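Local coordinates for VgrG protein (Vibrio cholerae, PDB 4DTL), which probably cross-links host actin through its actin cross-linking domain, a toxin activity that uses ATP and divalent metal ions, both bound here as ATP with manganese, at residues N29-L34 with H87-V92; S171-T176 with S361-T366; S23-E28 with C96-K101. All coordinates share one frame; numbering follows the deposited sequence.

Contact 1 of 3, residues N29-L34 with H87-V92. With MN (manganese (II) ion), chain E; ATP (adenosine-5'-triphosphate), chain B.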
loop_
_atom_site.group_PDB
_atom_site.type_symbol
_atom_site.label_atom_id
_atom_site.label_comp_id
_atom_site.label_asym_id
_atom_site.label_seq_id
_atom_site.Cartn_x
_atom_site.Cartn_y
_atom_site.Cartn_z
ATOM N N ASN A 29 8.391 5.636 -0.968
ATOM C CA ASN A 29 9.339 6.404 -1.763
ATOM C C ASN A 29 10.529 5.557 -2.252
ATOM O O ASN A 29 11.492 5.312 -1.513
ATOM C CB ASN A 29 9.820 7.581 -0.913
ATOM C CG ASN A 29 10.552 8.662 -1.653
ATOM O OD1 ASN A 29 10.311 8.909 -2.837
ATOM N ND2 ASN A 29 11.418 9.375 -0.935
ATOM N N GLU A 30 10.443 5.086 -3.491
ATOM C CA GLU A 30 11.516 4.288 -4.085
ATOM C C GLU A 30 12.666 5.168 -4.560
ATOM O O GLU A 30 12.450 6.094 -5.349
ATOM C CB GLU A 30 10.985 3.426 -5.214
ATOM C CG GLU A 30 11.976 2.367 -5.665
ATOM C CD GLU A 30 11.597 1.644 -6.940
ATOM O OE1 GLU A 30 12.046 0.488 -7.117
ATOM O OE2 GLU A 30 10.852 2.224 -7.766
ATOM N N LEU A 31 13.870 4.920 -4.020
ATOM C CA LEU A 31 15.036 5.744 -4.301
ATOM C C LEU A 31 15.669 5.411 -5.647
ATOM O O LEU A 31 15.552 4.290 -6.144
ATOM C CB LEU A 31 16.065 5.672 -3.142
ATOM C CG LEU A 31 15.608 6.138 -1.766
ATOM C CD1 LEU A 31 16.663 5.861 -0.747
ATOM C CD2 LEU A 31 15.211 7.615 -1.763
ATOM N N ALA A 32 16.354 6.396 -6.232
ATOM C CA ALA A 32 17.094 6.235 -7.478
ATOM C C ALA A 32 18.541 6.580 -7.232
ATOM O O ALA A 32 18.825 7.547 -6.523
ATOM C CB ALA A 32 16.529 7.148 -8.551
ATOM N N GLY A 33 19.433 5.806 -7.841
ATOM C CA GLY A 33 20.878 6.009 -7.762
ATOM C C GLY A 33 21.654 4.992 -6.953
ATOM O O GLY A 33 22.883 5.098 -6.838
ATOM N N LEU A 34 20.937 4.016 -6.366
ATOM C CA LEU A 34 21.553 2.992 -5.525
ATOM C C LEU A 34 20.743 1.707 -5.433
ATOM O O LEU A 34 19.584 1.658 -5.843
ATOM C CB LEU A 34 21.923 3.534 -4.099
ATOM C CG LEU A 34 20.830 4.107 -3.180
ATOM C CD1 LEU A 34 19.963 3.047 -2.625
ATOM C CD2 LEU A 34 21.442 4.803 -2.014
ATOM N N HIS A 87 18.538 -5.222 -4.601
ATOM C CA HIS A 87 17.189 -4.680 -4.657
ATOM C C HIS A 87 17.255 -3.182 -4.672
ATOM O O HIS A 87 18.235 -2.602 -4.206
ATOM C CB HIS A 87 16.382 -5.112 -3.420
ATOM C CG HIS A 87 16.158 -6.589 -3.292
ATOM N ND1 HIS A 87 14.970 -7.181 -3.710
ATOM C CD2 HIS A 87 16.956 -7.543 -2.754
ATOM C CE1 HIS A 87 15.095 -8.471 -3.435
ATOM N NE2 HIS A 87 16.273 -8.739 -2.864
ATOM N N THR A 88 16.174 -2.549 -5.127
ATOM C CA THR A 88 16.035 -1.106 -5.062
ATOM C C THR A 88 15.610 -0.831 -3.619
ATOM O O THR A 88 15.049 -1.732 -2.968
ATOM C CB THR A 88 14.981 -0.606 -6.046
ATOM O OG1 THR A 88 13.741 -1.266 -5.804
ATOM C CG2 THR A 88 15.389 -0.785 -7.482
ATOM N N VAL A 89 15.905 0.376 -3.115
ATOM C CA VAL A 89 15.562 0.767 -1.761
ATOM C C VAL A 89 14.271 1.545 -1.837
ATOM O O VAL A 89 14.108 2.397 -2.713
ATOM C CB VAL A 89 16.704 1.572 -1.064
ATOM C CG1 VAL A 89 16.241 2.187 0.259
ATOM C CG2 VAL A 89 17.943 0.708 -0.854
ATOM N N GLU A 90 13.353 1.238 -0.923
ATOM C CA GLU A 90 12.115 1.965 -0.789
ATOM C C GLU A 90 11.955 2.438 0.634
ATOM O O GLU A 90 12.034 1.637 1.563
ATOM C CB GLU A 90 10.928 1.126 -1.223
ATOM C CG GLU A 90 9.642 1.930 -1.282
ATOM C CD GLU A 90 8.425 1.092 -1.577
ATOM O OE1 GLU A 90 8.224 0.080 -0.871
ATOM O OE2 GLU A 90 7.659 1.454 -2.500
ATOM N N LEU A 91 11.718 3.741 0.792
ATOM C CA LEU A 91 11.489 4.350 2.100
ATOM C C LEU A 91 9.981 4.331 2.347
ATOM O O LEU A 91 9.211 4.864 1.535
ATOM C CB LEU A 91 12.086 5.772 2.185
ATOM C CG LEU A 91 13.564 5.954 1.793
ATOM C CD1 LEU A 91 14.033 7.370 2.111
ATOM C CD2 LEU A 91 14.466 4.924 2.460
ATOM N N VAL A 92 9.564 3.617 3.409
ATOM C CA VAL A 92 8.153 3.409 3.762
ATOM C C VAL A 92 7.829 4.106 5.076
ATOM O O VAL A 92 8.247 3.644 6.147
ATOM C CB VAL A 92 7.774 1.897 3.780
ATOM C CG1 VAL A 92 6.287 1.706 4.042
ATOM C CG2 VAL A 92 8.165 1.205 2.472
HETATM MN MN MN E . 6.131 -0.835 -0.935
HETATM P PG ATP B . 4.148 -2.399 -2.701
HETATM O O1G ATP B . 5.521 -1.858 -2.453
HETATM O O2G ATP B . 3.437 -1.608 -3.752
HETATM O O3G ATP B . 4.228 -3.833 -3.126
HETATM P PB ATP B . 3.966 -2.568 -0.042
HETATM O O1B ATP B . 4.224 -4.015 0.127
HETATM O O2B ATP B . 5.253 -1.799 0.010
HETATM O O3B ATP B . 3.282 -2.308 -1.351
HETATM P PA ATP B . 3.694 -1.531 2.472
HETATM O O1A ATP B . 3.249 -2.291 3.672
HETATM O O2A ATP B . 5.222 -1.575 2.367
HETATM O O3A ATP B . 3.090 -2.060 1.199
HETATM O "O5'" ATP B . 3.241 -0.005 2.641
HETATM C "C5'" ATP B . 1.908 0.270 3.092
HETATM C "C4'" ATP B . 1.651 1.751 3.110
HETATM O "O4'" ATP B . 0.474 1.976 3.912
HETATM C "C3'" ATP B . 2.758 2.598 3.731
HETATM O "O3'" ATP B . 2.941 3.786 2.980
HETATM C "C2'" ATP B . 2.250 2.844 5.150
HETATM O "O2'" ATP B . 2.746 4.046 5.719
HETATM C "C1'" ATP B . 0.753 2.912 4.925
HETATM N N9 ATP B . -0.068 2.601 6.088
HETATM C C8 ATP B . 0.081 1.555 6.957
HETATM N N7 ATP B . -0.782 1.550 7.942
HETATM C C5 ATP B . -1.559 2.673 7.699
HETATM C C6 ATP B . -2.667 3.229 8.376
HETATM N N6 ATP B . -3.168 2.734 9.515
HETATM N N1 ATP B . -3.240 4.332 7.842
HETATM C C2 ATP B . -2.724 4.850 6.725
HETATM N N3 ATP B . -1.671 4.431 6.020
HETATM C C4 ATP B . -1.136 3.329 6.560
HETATM O O HOH W 1 17.058 2.097 -4.982
#

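Contact 2 of 3, residues S171-T176 with S361-T366. With ATP (adenosine-5'-triphosphate), chain B.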
loop_
_atom_site.group_PDB
_atom_site.type_symbol
_atom_site.label_atom_id
_atom_site.label_comp_id
_atom_site.label_asym_id
_atom_site.label_seq_id
_atom_site.Cartn_x
_atom_site.Cartn_y
_atom_site.Cartn_z
ATOM N N SER A 171 7.331 9.091 -9.972
ATOM C CA SER A 171 7.177 7.732 -10.508
ATOM C C SER A 171 7.569 6.627 -9.518
ATOM O O SER A 171 7.101 5.506 -9.664
ATOM C CB SER A 171 7.897 7.570 -11.847
ATOM O OG SER A 171 9.304 7.639 -11.705
ATOM N N GLY A 172 8.416 6.945 -8.541
ATOM C CA GLY A 172 8.800 6.007 -7.487
ATOM C C GLY A 172 7.983 6.204 -6.220
ATOM O O GLY A 172 8.263 5.582 -5.194
ATOM N N GLN A 173 6.950 7.070 -6.281
ATOM C CA GLN A 173 6.130 7.456 -5.135
ATOM C C GLN A 173 4.691 6.990 -5.134
ATOM O O GLN A 173 4.022 7.003 -6.166
ATOM C CB GLN A 173 6.198 8.976 -4.911
ATOM C CG GLN A 173 7.576 9.436 -4.447
ATOM C CD GLN A 173 7.764 10.930 -4.332
ATOM O OE1 GLN A 173 7.119 11.737 -5.010
ATOM N NE2 GLN A 173 8.729 11.319 -3.517
ATOM N N GLN A 174 4.222 6.603 -3.944
ATOM C CA GLN A 174 2.858 6.186 -3.640
ATOM C C GLN A 174 2.431 6.750 -2.291
ATOM O O GLN A 174 3.262 7.127 -1.475
ATOM C CB GLN A 174 2.770 4.670 -3.578
ATOM C CG GLN A 174 2.298 4.031 -4.866
ATOM C CD GLN A 174 3.182 2.921 -5.296
ATOM O OE1 GLN A 174 3.052 1.789 -4.856
ATOM N NE2 GLN A 174 4.143 3.245 -6.114
ATOM N N ALA A 175 1.122 6.836 -2.088
ATOM C CA ALA A 175 0.509 7.293 -0.854
ATOM C C ALA A 175 -0.617 6.320 -0.517
ATOM O O ALA A 175 -1.227 5.741 -1.426
ATOM C CB ALA A 175 -0.049 8.687 -1.053
ATOM N N THR A 176 -0.859 6.101 0.786
ATOM C CA THR A 176 -1.918 5.219 1.286
ATOM C C THR A 176 -2.721 5.992 2.293
ATOM O O THR A 176 -2.147 6.520 3.237
ATOM C CB THR A 176 -1.365 3.866 1.797
ATOM O OG1 THR A 176 -0.755 3.154 0.714
ATOM C CG2 THR A 176 -2.437 2.994 2.433
ATOM N N SER A 361 1.702 17.338 -1.656
ATOM C CA SER A 361 2.279 18.013 -0.485
ATOM C C SER A 361 2.731 17.073 0.634
ATOM O O SER A 361 3.488 17.499 1.509
ATOM C CB SER A 361 1.307 19.054 0.061
ATOM O OG SER A 361 0.147 18.456 0.621
ATOM N N TYR A 362 2.283 15.803 0.601
ATOM C CA TYR A 362 2.654 14.762 1.570
ATOM C C TYR A 362 3.942 14.036 1.152
ATOM O O TYR A 362 4.460 13.205 1.904
ATOM C CB TYR A 362 1.527 13.720 1.682
ATOM C CG TYR A 362 0.276 14.234 2.347
ATOM C CD1 TYR A 362 0.133 14.198 3.731
ATOM C CD2 TYR A 362 -0.780 14.737 1.594
ATOM C CE1 TYR A 362 -1.014 14.681 4.352
ATOM C CE2 TYR A 362 -1.930 15.235 2.205
ATOM C CZ TYR A 362 -2.039 15.210 3.584
ATOM O OH TYR A 362 -3.181 15.677 4.183
ATOM N N LEU A 363 4.418 14.308 -0.071
ATOM C CA LEU A 363 5.580 13.633 -0.629
ATOM C C LEU A 363 6.825 14.498 -0.639
ATOM O O LEU A 363 6.717 15.682 -0.946
ATOM C CB LEU A 363 5.269 13.075 -2.040
ATOM C CG LEU A 363 4.550 11.687 -2.143
ATOM C CD1 LEU A 363 5.379 10.537 -1.559
ATOM C CD2 LEU A 363 3.141 11.692 -1.566
ATOM N N PRO A 364 8.014 13.928 -0.316
ATOM C CA PRO A 364 9.242 14.738 -0.379
ATOM C C PRO A 364 9.704 14.932 -1.821
ATOM O O PRO A 364 9.522 14.040 -2.655
ATOM C CB PRO A 364 10.247 13.910 0.419
ATOM C CG PRO A 364 9.774 12.498 0.267
ATOM C CD PRO A 364 8.296 12.528 0.067
ATOM N N LYS A 365 10.286 16.103 -2.123
ATOM C CA LYS A 365 10.791 16.380 -3.476
ATOM C C LYS A 365 12.254 16.754 -3.452
ATOM O O LYS A 365 12.618 17.654 -2.692
ATOM C CB LYS A 365 9.985 17.502 -4.168
ATOM C CG LYS A 365 8.475 17.282 -4.251
ATOM C CD LYS A 365 8.072 15.978 -4.962
ATOM C CE LYS A 365 6.647 15.997 -5.455
ATOM N NZ LYS A 365 5.656 16.206 -4.362
ATOM N N THR A 366 13.099 16.073 -4.276
ATOM C CA THR A 366 14.532 16.383 -4.372
ATOM C C THR A 366 14.681 17.824 -4.895
ATOM O O THR A 366 15.402 18.626 -4.293
ATOM C CB THR A 366 15.282 15.365 -5.254
ATOM O OG1 THR A 366 15.121 14.054 -4.712
ATOM C CG2 THR A 366 16.770 15.685 -5.371
HETATM P PG ATP B . 4.148 -2.399 -2.701
HETATM O O1G ATP B . 5.521 -1.858 -2.453
HETATM O O2G ATP B . 3.437 -1.608 -3.752
HETATM O O3G ATP B . 4.228 -3.833 -3.126
HETATM P PB ATP B . 3.966 -2.568 -0.042
HETATM O O1B ATP B . 4.224 -4.015 0.127
HETATM O O2B ATP B . 5.253 -1.799 0.010
HETATM O O3B ATP B . 3.282 -2.308 -1.351
HETATM P PA ATP B . 3.694 -1.531 2.472
HETATM O O1A ATP B . 3.249 -2.291 3.672
HETATM O O2A ATP B . 5.222 -1.575 2.367
HETATM O O3A ATP B . 3.090 -2.060 1.199
HETATM O "O5'" ATP B . 3.241 -0.005 2.641
HETATM C "C5'" ATP B . 1.908 0.270 3.092
HETATM C "C4'" ATP B . 1.651 1.751 3.110
HETATM O "O4'" ATP B . 0.474 1.976 3.912
HETATM C "C3'" ATP B . 2.758 2.598 3.731
HETATM O "O3'" ATP B . 2.941 3.786 2.980
HETATM C "C2'" ATP B . 2.250 2.844 5.150
HETATM O "O2'" ATP B . 2.746 4.046 5.719
HETATM C "C1'" ATP B . 0.753 2.912 4.925
HETATM N N9 ATP B . -0.068 2.601 6.088
HETATM C C8 ATP B . 0.081 1.555 6.957
HETATM N N7 ATP B . -0.782 1.550 7.942
HETATM C C5 ATP B . -1.559 2.673 7.699
HETATM C C6 ATP B . -2.667 3.229 8.376
HETATM N N6 ATP B . -3.168 2.734 9.515
HETATM N N1 ATP B . -3.240 4.332 7.842
HETATM C C2 ATP B . -2.724 4.850 6.725
HETATM N N3 ATP B . -1.671 4.431 6.020
HETATM C C4 ATP B . -1.136 3.329 6.560
#

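Contact 3 of 3, residues S23-E28 with C96-K101. With MN (manganese (II) ion), chain E; MN (manganese (II) ion), chain D; ATP (adenosine-5'-triphosphate), chain B.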
loop_
_atom_site.group_PDB
_atom_site.type_symbol
_atom_site.label_atom_id
_atom_site.label_comp_id
_atom_site.label_asym_id
_atom_site.label_seq_id
_atom_site.Cartn_x
_atom_site.Cartn_y
_atom_site.Cartn_z
ATOM N N SER A 23 -8.682 10.399 9.877
ATOM C CA SER A 23 -8.037 9.914 8.660
ATOM C C SER A 23 -6.512 9.882 8.781
ATOM O O SER A 23 -5.915 10.782 9.378
ATOM C CB SER A 23 -8.455 10.752 7.457
ATOM O OG SER A 23 -8.057 12.106 7.598
ATOM N N SER A 24 -5.891 8.848 8.221
ATOM C CA SER A 24 -4.440 8.677 8.271
ATOM C C SER A 24 -3.785 8.611 6.895
ATOM O O SER A 24 -4.452 8.361 5.895
ATOM C CB SER A 24 -4.079 7.451 9.094
ATOM O OG SER A 24 -4.853 6.362 8.634
ATOM N N ILE A 25 -2.472 8.848 6.849
ATOM C CA ILE A 25 -1.705 8.805 5.605
ATOM C C ILE A 25 -0.322 8.194 5.800
ATOM O O ILE A 25 0.349 8.467 6.793
ATOM C CB ILE A 25 -1.675 10.179 4.873
ATOM C CG1 ILE A 25 -1.082 10.074 3.441
ATOM C CG2 ILE A 25 -1.034 11.279 5.727
ATOM C CD1 ILE A 25 -1.615 11.032 2.407
ATOM N N GLY A 26 0.073 7.383 4.831
ATOM C CA GLY A 26 1.378 6.755 4.759
ATOM C C GLY A 26 1.923 6.914 3.360
ATOM O O GLY A 26 1.157 6.945 2.400
ATOM N N ILE A 27 3.235 7.007 3.224
ATOM C CA ILE A 27 3.882 7.181 1.923
ATOM C C ILE A 27 4.965 6.124 1.650
ATOM O O ILE A 27 5.560 5.574 2.580
ATOM C CB ILE A 27 4.402 8.637 1.710
ATOM C CG1 ILE A 27 5.538 9.018 2.691
ATOM C CG2 ILE A 27 3.264 9.661 1.714
ATOM C CD1 ILE A 27 6.404 10.190 2.254
ATOM N N GLU A 28 5.193 5.844 0.362
ATOM C CA GLU A 28 6.217 4.937 -0.153
ATOM C C GLU A 28 7.072 5.730 -1.126
ATOM O O GLU A 28 6.545 6.435 -1.994
ATOM C CB GLU A 28 5.601 3.729 -0.847
ATOM C CG GLU A 28 4.884 2.796 0.102
ATOM C CD GLU A 28 4.047 1.778 -0.640
ATOM O OE1 GLU A 28 2.907 2.113 -1.032
ATOM O OE2 GLU A 28 4.580 0.685 -0.928
ATOM N N CYS A 96 0.727 8.600 9.779
ATOM C CA CYS A 96 0.453 9.718 10.678
ATOM C C CYS A 96 -0.927 10.252 10.347
ATOM O O CYS A 96 -1.533 9.797 9.388
ATOM C CB CYS A 96 1.526 10.799 10.570
ATOM S SG CYS A 96 1.577 11.652 8.973
ATOM N N GLU A 97 -1.431 11.198 11.132
ATOM C CA GLU A 97 -2.729 11.823 10.903
ATOM C C GLU A 97 -2.595 12.706 9.673
ATOM O O GLU A 97 -1.558 13.343 9.489
ATOM C CB GLU A 97 -3.155 12.657 12.131
ATOM C CG GLU A 97 -3.434 11.839 13.390
ATOM C CD GLU A 97 -3.471 12.616 14.697
ATOM O OE1 GLU A 97 -3.000 12.077 15.726
ATOM O OE2 GLU A 97 -3.992 13.754 14.699
ATOM N N MET A 98 -3.613 12.716 8.812
ATOM C CA MET A 98 -3.618 13.510 7.577
ATOM C C MET A 98 -3.484 15.007 7.777
ATOM O O MET A 98 -2.908 15.679 6.916
ATOM C CB MET A 98 -4.862 13.214 6.731
ATOM C CG MET A 98 -4.756 11.935 5.940
ATOM S SD MET A 98 -5.897 11.797 4.539
ATOM C CE MET A 98 -5.038 12.820 3.364
ATOM N N ASP A 99 -4.028 15.523 8.903
ATOM C CA ASP A 99 -3.990 16.940 9.258
ATOM C C ASP A 99 -2.850 17.302 10.212
ATOM O O ASP A 99 -2.810 18.430 10.712
ATOM C CB ASP A 99 -5.362 17.406 9.773
ATOM C CG ASP A 99 -5.858 16.743 11.048
ATOM O OD1 ASP A 99 -5.180 15.813 11.545
ATOM O OD2 ASP A 99 -6.931 17.150 11.546
ATOM N N ASP A 100 -1.927 16.347 10.468
ATOM C CA ASP A 100 -0.781 16.589 11.339
ATOM C C ASP A 100 0.348 17.109 10.462
ATOM O O ASP A 100 1.104 16.320 9.908
ATOM C CB ASP A 100 -0.394 15.306 12.111
ATOM C CG ASP A 100 0.616 15.482 13.224
ATOM O OD1 ASP A 100 1.355 16.469 13.198
ATOM O OD2 ASP A 100 0.719 14.584 14.071
ATOM N N LYS A 101 0.408 18.434 10.289
ATOM C CA LYS A 101 1.391 19.145 9.473
ATOM C C LYS A 101 2.827 18.816 9.873
ATOM O O LYS A 101 3.633 18.505 8.998
ATOM C CB LYS A 101 1.136 20.658 9.556
ATOM C CG LYS A 101 1.430 21.428 8.266
ATOM C CD LYS A 101 0.719 22.794 8.227
ATOM C CE LYS A 101 -0.755 22.703 7.875
ATOM N NZ LYS A 101 -1.414 24.035 7.885
HETATM MN MN MN E . 6.131 -0.835 -0.935
HETATM MN MN MN D . 2.749 0.439 -2.618
HETATM P PG ATP B . 4.148 -2.399 -2.701
HETATM O O1G ATP B . 5.521 -1.858 -2.453
HETATM O O2G ATP B . 3.437 -1.608 -3.752
HETATM O O3G ATP B . 4.228 -3.833 -3.126
HETATM P PB ATP B . 3.966 -2.568 -0.042
HETATM O O1B ATP B . 4.224 -4.015 0.127
HETATM O O2B ATP B . 5.253 -1.799 0.010
HETATM O O3B ATP B . 3.282 -2.308 -1.351
HETATM P PA ATP B . 3.694 -1.531 2.472
HETATM O O1A ATP B . 3.249 -2.291 3.672
HETATM O O2A ATP B . 5.222 -1.575 2.367
HETATM O O3A ATP B . 3.090 -2.060 1.199
HETATM O "O5'" ATP B . 3.241 -0.005 2.641
HETATM C "C5'" ATP B . 1.908 0.270 3.092
HETATM C "C4'" ATP B . 1.651 1.751 3.110
HETATM O "O4'" ATP B . 0.474 1.976 3.912
HETATM C "C3'" ATP B . 2.758 2.598 3.731
HETATM O "O3'" ATP B . 2.941 3.786 2.980
HETATM C "C2'" ATP B . 2.250 2.844 5.150
HETATM O "O2'" ATP B . 2.746 4.046 5.719
HETATM C "C1'" ATP B . 0.753 2.912 4.925
HETATM N N9 ATP B . -0.068 2.601 6.088
HETATM C C8 ATP B . 0.081 1.555 6.957
HETATM N N7 ATP B . -0.782 1.550 7.942
HETATM C C5 ATP B . -1.559 2.673 7.699
HETATM C C6 ATP B . -2.667 3.229 8.376
HETATM N N6 ATP B . -3.168 2.734 9.515
HETATM N N1 ATP B . -3.240 4.332 7.842
HETATM C C2 ATP B . -2.724 4.850 6.725
HETATM N N3 ATP B . -1.671 4.431 6.020
HETATM C C4 ATP B . -1.136 3.329 6.560
HETATM O O HOH W 2 -6.583 13.491 9.734
#

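Contact 1 of 3, residues N29-L34 with H87-V92
Leu31 and Val89 show how an antiparallel strand pair can carry apolar packing on one side and a metal site on the other. Their side chains lie alongside each other and point the same way, Leu31 CD1 reaching Val89 CG1 at 3.8 Å. The same methyl meets Leu91 CD2 at 4.0 Å, but here the two leucines pass at a slant. Leu34 comes to Val89 from another direction: with its CG between the backbone N and the carbonyl carbon (chi1 59°), CD1 lands on Val89 CG2 at 3.6 Å, so each valine methyl meets a different leucine. Phe118 of helix 101-124 touches both Leu31 and Leu34.

Glu30 and Glu90 sit on the other face as a non-hydrogen-bonded pair. The extended chain of Glu30 slants toward Thr88, whose OG1 donates to the anti lone pair of Glu30 OE1 at 2.8 Å. Thr88 OG1 is also hydrogen-bonded to Met64 N. Glu90 is extended too, its CG turned opposite the backbone N (chi1 -172°), and this carries OE1 to a manganese ion at 2.3 Å. Glu28 and two phosphate oxygens of ATP bind the same ion.

The backbones are joined by a reciprocal pair of bonds between Asn29 and Leu91, and by Leu31 N to Val89 O at 2.9 Å. Where 29-34 departs from the pairing, a water donates to Leu31 O and Leu34 O and accepts from Val89 N at 2.8 Å. An antiparallel strand pair of this kind, with leucine and valine packing on one side and carboxylates on the other, forms part of the metal-ATP site of the actin cross-linking domain.

Contact 2 of 3, residues S171-T176 with S361-T366
Gln173 and Leu363 run alongside each other in opposite senses, an example of a long polar side chain that packs along its stem and bonds at its end. The glutamine leaves the strand with CG turned opposite its carbonyl carbon (chi1 -68°) and then runs extended (chi2 174°), laying CB, CG and CD along Leu363 CD1; the closest approach is 3.7 Å, from CD. Its terminal amide therefore arrives beside the loop backbone, where NE2 donates to Pro364 O at 3.0 Å. The bond is nearly straight, 161° at the hydrogen, and lies in the plane of the amide as well as that of the carbonyl. NE2 also bonds to Asn29 OD1, and these two partners fix the rotation of the amide.

The two branches of Leu363 have different neighbours: CD1 lies against the glutamine stem, while CD2 looks toward Ala175 CB at a loose 4.4 Å. Pro364 presents CD to the amide nitrogen, and Met111 and Leu112 of helix 101-124 touch its ring. Beyond the contact, Thr176 packs against the ribose of ATP, CB lying 3.4 Å from O4'. This is a strand-to-loop junction, in which the segment near the C-terminal end of the model covers the strand pair 24-30 and 173-180 on the side away from the nucleotide.

Contact 3 of 3, residues S23-E28 with C96-K101
Met98 lies against Ser23, Ser24 and Ile25, and tracing it outward illustrates how a flexible thioether fits itself to a strand. CB sits 3.7 Å from Ser23 O. CG, set opposite the carbonyl carbon (chi1 -79°), reaches Ser24 O at 3.6 Å and Ile25 CB at 3.7 Å, the methionine crossing the isoleucine at about a right angle. SD passes 4.0 Å from Ser24 O, and a bend at the last torsion (chi3 79°) brings CE to Ile25 CD1 at 4.0 Å.

Three backbone bonds join the two segments. Ile25 and Cys96 exchange two as a hydrogen-bonded antiparallel pair, and Met98 N gives the third to Ser23 O as the chain enters a type I turn from Glu97 to Asp100. Asp100 then N-caps the helix that follows.

The nucleotide is reached from 23-28. Ser24 OG donates to adenine N1 at 2.7 Å. Glu28 OE2 bridges both manganese ions, lying 2.2 Å from the one that Glu90 also binds, while OE1 binds the other at 2.3 Å. Donation to N1 is consistent with selection of adenine, whose N1 accepts, over guanine, whose N1 carries a proton; the two cations probably allow the carboxylate and the triphosphate, both negative, to lie so close.

From the N terminus, strand 24-30 supplies the first half of contacts 3 and 1 in turn, and strand 85-97 returns antiparallel to it. Contact 1 therefore closes the inner loop and contact 3 the outer one that encloses it, with only strands and connections between. Contact 2 follows in series: the chain passes through helix 101-124 to strand 173-180, the other neighbour of strand 24-30, and a long excursion rich in helix ends when 361-366 comes back to it. Contact 2 bonds to both others, through Glu30 with Gly172, Gly26 with Thr176, and Tyr362 OH with Met98 O. Together they join strands 85-97 and 173-180 to strand 24-30 between them, beside ATP, with the late loop packed on them.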